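PDB 5IM3: ribonucleoside-diphosphate reductase, which probably catalyses the reduction of ribonucleoside 5'-diphosphates to deoxyribonucleotides for DNA synthesis, as an allosteric enzyme that binds dATP. Local coordinates for residues Glu234-Leu239 and Ala255-Ala260; Lys285-Glu290 and Leu318-Phe323; Pro259-Lys264 and Phe323-Met328. All coordinates share one frame; numbering follows the deposited sequence.

Interaction 1 (Glu234-Leu239 and Ala255-Ala260)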
loop_
_atom_site.group_PDB
_atom_site.type_symbol
_atom_site.label_atom_id
_atom_site.label_comp_id
_atom_site.label_asym_id
_atom_site.label_seq_id
_atom_site.Cartn_x
_atom_site.Cartn_y
_atom_site.Cartn_z
ATOM N N GLU A 234 -17.811 31.524 50.768
ATOM C CA GLU A 234 -18.994 30.821 50.286
ATOM C C GLU A 234 -19.571 29.913 51.368
ATOM O O GLU A 234 -20.749 30.019 51.728
ATOM C CB GLU A 234 -18.624 30.023 49.033
ATOM C CG GLU A 234 -19.755 29.235 48.404
ATOM C CD GLU A 234 -19.329 28.543 47.120
ATOM O OE1 GLU A 234 -18.302 28.949 46.534
ATOM O OE2 GLU A 234 -20.016 27.590 46.698
ATOM N N ALA A 235 -18.742 29.020 51.909
ATOM C CA ALA A 235 -19.231 28.043 52.877
ATOM C C ALA A 235 -19.627 28.708 54.190
ATOM O O ALA A 235 -20.735 28.492 54.695
ATOM C CB ALA A 235 -18.168 26.972 53.121
ATOM N N LEU A 236 -18.733 29.517 54.762
ATOM C CA LEU A 236 -19.016 30.111 56.065
ATOM C C LEU A 236 -20.200 31.064 55.995
ATOM O O LEU A 236 -21.043 31.080 56.899
ATOM C CB LEU A 236 -17.781 30.834 56.593
ATOM C CG LEU A 236 -16.551 29.963 56.820
ATOM C CD1 LEU A 236 -15.377 30.843 57.159
ATOM C CD2 LEU A 236 -16.778 28.935 57.921
ATOM N N GLY A 237 -20.284 31.866 54.932
ATOM C CA GLY A 237 -21.437 32.735 54.767
ATOM C C GLY A 237 -22.741 31.962 54.700
ATOM O O GLY A 237 -23.755 32.387 55.257
ATOM N N PHE A 238 -22.732 30.814 54.015
ATOM C CA PHE A 238 -23.919 29.968 53.962
ATOM C C PHE A 238 -24.285 29.455 55.350
ATOM O O PHE A 238 -25.457 29.478 55.742
ATOM C CB PHE A 238 -23.682 28.804 52.999
ATOM C CG PHE A 238 -24.875 27.901 52.816
ATOM C CD1 PHE A 238 -25.843 28.192 51.869
ATOM C CD2 PHE A 238 -25.017 26.753 53.579
ATOM C CE1 PHE A 238 -26.935 27.361 51.693
ATOM C CE2 PHE A 238 -26.107 25.917 53.406
ATOM C CZ PHE A 238 -27.065 26.222 52.462
ATOM N N LEU A 239 -23.291 28.999 56.110
ATOM C CA LEU A 239 -23.517 28.467 57.446
ATOM C C LEU A 239 -23.782 29.546 58.485
ATOM O O LEU A 239 -24.048 29.210 59.643
ATOM C CB LEU A 239 -22.310 27.630 57.882
ATOM C CG LEU A 239 -22.076 26.339 57.101
ATOM C CD1 LEU A 239 -20.760 25.694 57.505
ATOM C CD2 LEU A 239 -23.237 25.372 57.314
ATOM N N ALA A 255 -13.838 24.733 64.023
ATOM C CA ALA A 255 -14.599 24.100 65.093
ATOM C C ALA A 255 -16.001 24.680 65.201
ATOM O O ALA A 255 -16.942 23.960 65.556
ATOM C CB ALA A 255 -13.859 24.251 66.421
ATOM N N LYS A 256 -16.163 25.972 64.908
ATOM C CA LYS A 256 -17.494 26.567 64.919
ATOM C C LYS A 256 -18.306 26.132 63.708
ATOM O O LYS A 256 -19.531 26.001 63.801
ATOM C CB LYS A 256 -17.388 28.092 64.968
ATOM C CG LYS A 256 -16.906 28.634 66.309
ATOM C CD LYS A 256 -18.067 28.890 67.263
ATOM C CE LYS A 256 -17.620 28.875 68.718
ATOM N NZ LYS A 256 -17.345 27.489 69.196
ATOM N N ALA A 257 -17.646 25.890 62.575
ATOM C CA ALA A 257 -18.360 25.576 61.343
ATOM C C ALA A 257 -18.835 24.129 61.295
ATOM O O ALA A 257 -19.882 23.848 60.700
ATOM C CB ALA A 257 -17.469 25.869 60.136
ATOM N N LEU A 258 -18.091 23.201 61.905
ATOM C CA LEU A 258 -18.470 21.790 61.852
ATOM C C LEU A 258 -19.882 21.549 62.372
ATOM O O LEU A 258 -20.705 20.981 61.633
ATOM C CB LEU A 258 -17.433 20.955 62.609
ATOM C CG LEU A 258 -17.813 19.490 62.848
ATOM C CD1 LEU A 258 -18.015 18.749 61.529
ATOM C CD2 LEU A 258 -16.764 18.797 63.697
ATOM N N PRO A 259 -20.232 21.934 63.603
ATOM C CA PRO A 259 -21.613 21.695 64.056
ATOM C C PRO A 259 -22.644 22.420 63.215
ATOM O O PRO A 259 -23.737 21.884 62.995
ATOM C CB PRO A 259 -21.599 22.195 65.509
ATOM C CG PRO A 259 -20.486 23.166 65.570
ATOM C CD PRO A 259 -19.437 22.636 64.627
ATOM N N ALA A 260 -22.327 23.622 62.727
ATOM C CA ALA A 260 -23.237 24.308 61.815
ATOM C C ALA A 260 -23.392 23.533 60.517
ATOM O O ALA A 260 -24.477 23.508 59.923
ATOM C CB ALA A 260 -22.734 25.723 61.531
#
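Leu236 and Leu239, one turn apart on helix 219-239, reach across to the small faces of Ala257 and Ala260 on helix 250-267. This is an example of large side chains on one helix meeting a surface of alanines on the next. Leu236 sets off along the flank of its helix, and only its end crosses over: CD2 meets CB of Ala257 at 3.8 Å. Leu239 points across and divides its contacts between the two alanines. Its CB packs against CB of Ala260 at 4.1 Å, its CD1 lies 4.2 Å from CB of Ala257, and its CD2 comes to 3.4 Å from the carbonyl O of Ala260. That oxygen accepts the backbone N-H of Lys264, so the leucine methyl covers a carbonyl already engaged in the helix bond. Chi1 (-67°) sets CG of Leu239 beside the backbone N, and chi2 (173°) then spreads the methyls, CD1 over the carbonyl O of Ala257 at 3.8 Å and CD2 over that of Ala260.

Behind this first shell, the local axes approach to 10.3 Å and cross at 59°, so the faces meet over a short patch around these four residues. Pro259 has no N-H to give to the preceding turn, and helix 250-267 is kinked there, directly before Ala260. Further out, Leu236 also rests on Leu318, Ala245 and Met250. On another side of helix 219-239, Phe238 stacks on Phe316 and takes part in a cation-pi interaction with Lys264, while Glu234 is hydrogen-bonded to Tyr304 and to the backbone N of Arg315.

No hydrogen bond joins the two segments. Cohesion between them therefore comes from methyl and methylene surface laid against alanine and backbone, which makes shape and dispersion, rather than directional bonding, the source of the fit.

Interaction 2 (Lys285-Glu290 and Leu318-Phe323)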
loop_
_atom_site.group_PDB
_atom_site.type_symbol
_atom_site.label_atom_id
_atom_site.label_comp_id
_atom_site.label_asym_id
_atom_site.label_seq_id
_atom_site.Cartn_x
_atom_site.Cartn_y
_atom_site.Cartn_z
ATOM N N LYS A 285 -12.305 20.263 67.514
ATOM C CA LYS A 285 -10.955 20.600 67.949
ATOM C C LYS A 285 -9.899 19.761 67.241
ATOM O O LYS A 285 -8.749 20.197 67.122
ATOM C CB LYS A 285 -10.829 20.414 69.460
ATOM C CG LYS A 285 -11.644 21.398 70.276
ATOM C CD LYS A 285 -11.568 21.065 71.751
ATOM C CE LYS A 285 -12.361 22.051 72.587
ATOM N NZ LYS A 285 -12.602 21.525 73.956
ATOM N N ALA A 286 -10.262 18.564 66.775
ATOM C CA ALA A 286 -9.299 17.697 66.108
ATOM C C ALA A 286 -8.927 18.202 64.721
ATOM O O ALA A 286 -7.923 17.750 64.159
ATOM C CB ALA A 286 -9.858 16.277 66.003
ATOM N N ILE A 287 -9.706 19.129 64.161
ATOM C CA ILE A 287 -9.450 19.613 62.811
ATOM C C ILE A 287 -8.176 20.448 62.799
ATOM O O ILE A 287 -7.967 21.317 63.658
ATOM C CB ILE A 287 -10.656 20.411 62.291
ATOM C CG1 ILE A 287 -11.863 19.477 62.117
ATOM C CG2 ILE A 287 -10.320 21.097 60.967
ATOM C CD1 ILE A 287 -13.147 20.180 61.714
ATOM N N ASP A 288 -7.316 20.180 61.817
ATOM C CA ASP A 288 -6.055 20.888 61.623
ATOM C C ASP A 288 -6.199 21.765 60.384
ATOM O O ASP A 288 -6.199 21.260 59.256
ATOM C CB ASP A 288 -4.907 19.891 61.472
ATOM C CG ASP A 288 -3.548 20.560 61.380
ATOM O OD1 ASP A 288 -3.486 21.782 61.128
ATOM O OD2 ASP A 288 -2.533 19.853 61.549
ATOM N N HIS A 289 -6.327 23.078 60.593
ATOM C CA HIS A 289 -6.533 23.999 59.480
ATOM C C HIS A 289 -5.302 24.133 58.592
ATOM O O HIS A 289 -5.429 24.573 57.444
ATOM C CB HIS A 289 -6.924 25.383 60.000
ATOM C CG HIS A 289 -5.763 26.187 60.498
ATOM N ND1 HIS A 289 -5.223 26.012 61.753
ATOM C CD2 HIS A 289 -5.038 27.166 59.908
ATOM C CE1 HIS A 289 -4.216 26.851 61.915
ATOM N NE2 HIS A 289 -4.082 27.562 60.810
ATOM N N GLU A 290 -4.118 23.777 59.090
ATOM C CA GLU A 290 -2.909 23.902 58.284
ATOM C C GLU A 290 -2.864 22.896 57.141
ATOM O O GLU A 290 -2.129 23.112 56.173
ATOM C CB GLU A 290 -1.671 23.741 59.165
ATOM C CG GLU A 290 -1.344 24.968 60.012
ATOM C CD GLU A 290 -0.801 26.131 59.192
ATOM O OE1 GLU A 290 -0.578 25.959 57.975
ATOM O OE2 GLU A 290 -0.589 27.220 59.767
ATOM N N LEU A 318 -16.322 22.650 53.676
ATOM C CA LEU A 318 -14.920 23.021 53.547
ATOM C C LEU A 318 -14.025 21.784 53.561
ATOM O O LEU A 318 -14.422 20.724 54.053
ATOM C CB LEU A 318 -14.525 23.976 54.670
ATOM C CG LEU A 318 -15.010 25.416 54.477
ATOM C CD1 LEU A 318 -14.866 26.232 55.750
ATOM C CD2 LEU A 318 -14.249 26.079 53.334
ATOM N N PRO A 319 -12.800 21.895 53.036
ATOM C CA PRO A 319 -12.002 20.676 52.804
ATOM C C PRO A 319 -11.775 19.828 54.047
ATOM O O PRO A 319 -11.959 18.607 53.994
ATOM C CB PRO A 319 -10.687 21.232 52.237
ATOM C CG PRO A 319 -11.053 22.541 51.641
ATOM C CD PRO A 319 -12.113 23.102 52.546
ATOM N N GLN A 320 -11.364 20.431 55.164
ATOM C CA GLN A 320 -11.114 19.633 56.361
ATOM C C GLN A 320 -12.403 19.068 56.937
ATOM O O GLN A 320 -12.385 18.003 57.564
ATOM C CB GLN A 320 -10.383 20.466 57.415
ATOM C CG GLN A 320 -9.027 20.980 56.964
ATOM C CD GLN A 320 -8.130 19.874 56.429
ATOM O OE1 GLN A 320 -7.820 18.916 57.135
ATOM N NE2 GLN A 320 -7.723 19.997 55.169
ATOM N N ILE A 321 -13.526 19.761 56.742
ATOM C CA ILE A 321 -14.808 19.217 57.169
ATOM C C ILE A 321 -15.237 18.093 56.236
ATOM O O ILE A 321 -15.877 17.128 56.668
ATOM C CB ILE A 321 -15.853 20.348 57.250
ATOM C CG1 ILE A 321 -15.616 21.172 58.525
ATOM C CG2 ILE A 321 -17.278 19.795 57.211
ATOM C CD1 ILE A 321 -16.509 22.395 58.666
ATOM N N PHE A 322 -14.888 18.189 54.951
ATOM C CA PHE A 322 -15.118 17.078 54.035
ATOM C C PHE A 322 -14.420 15.816 54.525
ATOM O O PHE A 322 -15.041 14.754 54.638
ATOM C CB PHE A 322 -14.639 17.452 52.629
ATOM C CG PHE A 322 -14.499 16.275 51.700
ATOM C CD1 PHE A 322 -15.615 15.683 51.130
ATOM C CD2 PHE A 322 -13.248 15.767 51.395
ATOM C CE1 PHE A 322 -15.484 14.602 50.273
ATOM C CE2 PHE A 322 -13.109 14.689 50.538
ATOM C CZ PHE A 322 -14.228 14.107 49.975
ATOM N N PHE A 323 -13.125 15.918 54.833
ATOM C CA PHE A 323 -12.398 14.755 55.328
ATOM C C PHE A 323 -12.976 14.261 56.644
ATOM O O PHE A 323 -12.984 13.052 56.903
ATOM C CB PHE A 323 -10.911 15.088 55.492
ATOM C CG PHE A 323 -10.168 15.224 54.191
ATOM C CD1 PHE A 323 -10.348 14.304 53.170
ATOM C CD2 PHE A 323 -9.285 16.275 53.989
ATOM C CE1 PHE A 323 -9.668 14.427 51.975
ATOM C CE2 PHE A 323 -8.599 16.402 52.794
ATOM C CZ PHE A 323 -8.795 15.473 51.783
#
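Ile287 and Gln320 lie alongside each other with their side chains running in opposite directions, the branch methyl CG2 of Ile287 being 3.6 Å from CB of Gln320. The longer arm of Ile287 crosses Ile321 at a slant, bringing CD1 of Ile287 to 4.2 Å from CG1 of Ile321. One isoleucine thus covers two successive residues of helix 319-330 with its two branches.

Gln320 folds back at its second torsion (chi2 -53°), which carries the amide along the backbone of Asp288. Its OE1 ends 3.6 Å from the carbonyl O of Asp288, two acceptors that cannot bond to each other. The amide is served from outside: NE2 donates to OD1 of Asp292, and OE1 has a weak hydrogen bond with the hydroxyl of Tyr345, which also bonds to the backbone N of Asp288. Asp288 itself closes an Asx turn, OD1 of Asp288 accepting from N of Glu290 at 2.9 Å, bent to 143° at the hydrogen and met on the anti side, 33° out of the carboxylate plane, which shapes the chain as it leaves Ile287.

Here the link after helix 280-286 passes over the first turn of helix 319-330, a helix of the all-alpha domain with Leu318 at its N-cap position. Helix 337-349 contributes Tyr345 and Ser349 at one border, helix 250-267 adds Tyr254 and Tyr261, and Leu318 packs on helix 219-239 through Ala235.

Interaction 3 (Pro259-Lys264 and Phe323-Met328); sequences PAYIEK and FMRVAM
Tyr261 and Arg325 both swing their side chains opposite the backbone N, and in Tyr261 (chi1 165°) this sends the ring out from helix 250-267 towards helix 319-330. Arg325 starts out the same way; the extended start of its chain carries CD to the tyrosine hydroxyl, and a bend at the third torsion (chi3 73°) turns NE to it as well. The setting is the helical packing of the reductase large subunit, where helix 319-330 belongs to the all-alpha domain. It illustrates how two helices too far apart for close backbone contact are joined by their longer side chains: the nearest CA pair, Ile262 and Arg325, is 8.8 Å apart.

The phenol and guanidinium planes are inclined at 35°, and it is the end of the tyrosine rather than its ring that does the touching. OH of Tyr261 lies 3.6 Å from CD of Arg325 and 3.5 Å from its NE. The charge of the arginine is met by a third residue, Glu317, whose OE2 forms a salt bridge with NE and also has a weak hydrogen bond with the Tyr261 hydroxyl. That carboxylate oxygen thus faces both groups, its hold on the tyrosine being the lesser, while NH1 of Arg325 bonds to the carbonyl O of Ala363. Because all four touching residues are buried, these partners matter: they would be expected to offset the cost of placing a guanidinium inside the protein, and they limit how it can turn.

The second half of the contact is apolar. Leu280 of helix 280-286 packs on both Ile262 and Met328, bordering the place where these two meet. Ile262 leaves its helix along the flank and its end then approaches Met328, whose terminal CE stands 4.3 Å from CD1 of Ile262.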
loop_
_atom_site.group_PDB
_atom_site.type_symbol
_atom_site.label_atom_id
_atom_site.label_comp_id
_atom_site.label_asym_id
_atom_site.label_seq_id
_atom_site.Cartn_x
_atom_site.Cartn_y
_atom_site.Cartn_z
ATOM N N PRO A 259 -20.232 21.934 63.603
ATOM C CA PRO A 259 -21.613 21.695 64.056
ATOM C C PRO A 259 -22.644 22.420 63.215
ATOM O O PRO A 259 -23.737 21.884 62.995
ATOM C CB PRO A 259 -21.599 22.195 65.509
ATOM C CG PRO A 259 -20.486 23.166 65.570
ATOM C CD PRO A 259 -19.437 22.636 64.627
ATOM N N ALA A 260 -22.327 23.622 62.727
ATOM C CA ALA A 260 -23.237 24.308 61.815
ATOM C C ALA A 260 -23.392 23.533 60.517
ATOM O O ALA A 260 -24.477 23.508 59.923
ATOM C CB ALA A 260 -22.734 25.723 61.531
ATOM N N TYR A 261 -22.316 22.890 60.058
ATOM C CA TYR A 261 -22.381 22.130 58.816
ATOM C C TYR A 261 -23.258 20.895 58.980
ATOM O O TYR A 261 -24.110 20.610 58.132
ATOM C CB TYR A 261 -20.972 21.737 58.372
ATOM C CG TYR A 261 -20.952 20.666 57.308
ATOM C CD1 TYR A 261 -21.143 20.984 55.972
ATOM C CD2 TYR A 261 -20.741 19.336 57.642
ATOM C CE1 TYR A 261 -21.130 20.005 54.996
ATOM C CE2 TYR A 261 -20.727 18.350 56.674
ATOM C CZ TYR A 261 -20.920 18.690 55.353
ATOM O OH TYR A 261 -20.903 17.713 54.387
ATOM N N ILE A 262 -23.066 20.153 60.072
ATOM C CA ILE A 262 -23.839 18.933 60.289
ATOM C C ILE A 262 -25.320 19.255 60.435
ATOM O O ILE A 262 -26.180 18.522 59.933
ATOM C CB ILE A 262 -23.304 18.175 61.519
ATOM C CG1 ILE A 262 -21.853 17.735 61.284
ATOM C CG2 ILE A 262 -24.195 16.974 61.840
ATOM C CD1 ILE A 262 -21.679 16.727 60.164
ATOM N N GLU A 263 -25.644 20.344 61.131
ATOM C CA GLU A 263 -27.046 20.685 61.351
ATOM C C GLU A 263 -27.742 21.014 60.036
ATOM O O GLU A 263 -28.841 20.519 59.761
ATOM C CB GLU A 263 -27.159 21.853 62.333
ATOM C CG GLU A 263 -28.580 22.111 62.818
ATOM C CD GLU A 263 -28.642 23.103 63.966
ATOM O OE1 GLU A 263 -27.586 23.662 64.341
ATOM O OE2 GLU A 263 -29.752 23.323 64.501
ATOM N N LYS A 264 -27.112 21.848 59.202
ATOM C CA LYS A 264 -27.702 22.160 57.904
ATOM C C LYS A 264 -27.633 20.970 56.957
ATOM O O LYS A 264 -28.536 20.784 56.133
ATOM C CB LYS A 264 -27.010 23.374 57.279
ATOM C CG LYS A 264 -27.423 24.718 57.872
ATOM C CD LYS A 264 -28.922 24.973 57.723
ATOM C CE LYS A 264 -29.305 26.382 58.151
ATOM N NZ LYS A 264 -28.816 27.407 57.189
ATOM N N PHE A 323 -13.125 15.918 54.833
ATOM C CA PHE A 323 -12.398 14.755 55.328
ATOM C C PHE A 323 -12.976 14.261 56.644
ATOM O O PHE A 323 -12.984 13.052 56.903
ATOM C CB PHE A 323 -10.911 15.088 55.492
ATOM C CG PHE A 323 -10.168 15.224 54.191
ATOM C CD1 PHE A 323 -10.348 14.304 53.170
ATOM C CD2 PHE A 323 -9.285 16.275 53.989
ATOM C CE1 PHE A 323 -9.668 14.427 51.975
ATOM C CE2 PHE A 323 -8.599 16.402 52.794
ATOM C CZ PHE A 323 -8.795 15.473 51.783
ATOM N N MET A 324 -13.471 15.174 57.479
ATOM C CA MET A 324 -14.057 14.769 58.750
ATOM C C MET A 324 -15.394 14.064 58.537
ATOM O O MET A 324 -15.724 13.124 59.269
ATOM C CB MET A 324 -14.218 15.989 59.662
ATOM C CG MET A 324 -14.771 15.681 61.048
ATOM S SD MET A 324 -13.740 14.541 61.999
ATOM C CE MET A 324 -12.360 15.604 62.420
ATOM N N ARG A 325 -16.173 14.494 57.538
ATOM C CA ARG A 325 -17.420 13.796 57.233
ATOM C C ARG A 325 -17.151 12.360 56.810
ATOM O O ARG A 325 -17.839 11.432 57.245
ATOM C CB ARG A 325 -18.203 14.513 56.132
ATOM C CG ARG A 325 -19.129 13.545 55.367
ATOM C CD ARG A 325 -20.092 14.236 54.438
ATOM N NE ARG A 325 -19.447 14.776 53.243
ATOM C CZ ARG A 325 -19.157 14.074 52.151
ATOM N NH1 ARG A 325 -19.425 12.774 52.080
ATOM N NH2 ARG A 325 -18.585 14.675 51.119
ATOM N N VAL A 326 -16.177 12.164 55.921
ATOM C CA VAL A 326 -15.873 10.815 55.453
ATOM C C VAL A 326 -15.410 9.958 56.621
ATOM O O VAL A 326 -15.837 8.806 56.777
ATOM C CB VAL A 326 -14.819 10.861 54.329
ATOM C CG1 VAL A 326 -14.537 9.459 53.799
ATOM C CG2 VAL A 326 -15.285 11.771 53.205
ATOM N N ALA A 327 -14.545 10.518 57.468
ATOM C CA ALA A 327 -14.067 9.796 58.639
ATOM C C ALA A 327 -15.225 9.422 59.555
ATOM O O ALA A 327 -15.313 8.284 60.028
ATOM C CB ALA A 327 -13.039 10.644 59.386
ATOM N N MET A 328 -16.125 10.374 59.813
ATOM C CA MET A 328 -17.286 10.093 60.654
ATOM C C MET A 328 -18.160 9.015 60.027
ATOM O O MET A 328 -18.567 8.059 60.698
ATOM C CB MET A 328 -18.092 11.375 60.879
ATOM C CG MET A 328 -17.408 12.414 61.776
ATOM S SD MET A 328 -18.178 14.048 61.689
ATOM C CE MET A 328 -19.682 13.781 62.620
#

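The three contacts form one cluster on the same side of the chain's centre. Helix 250-267 is common to interactions 1 and 3, which share Pro259 and Ala260; helix 319-330 is common to interactions 2 and 3, which share Phe323. The centre of interaction 3 is about 10 Å from each of the other two, and those are about 12 Å apart. Ile321 is a meeting point: its CD1 lies 3.9 Å from CB of Ala257 in interaction 1, and its CG2 is 3.5 Å from CD2 of Tyr261 in interaction 3. Leu239 CD2 reaches Tyr261 CA at 3.7 Å. All lie away from the dATP-binding sites, in the packing of helices 219-239, 250-267, 280-286 and 319-330.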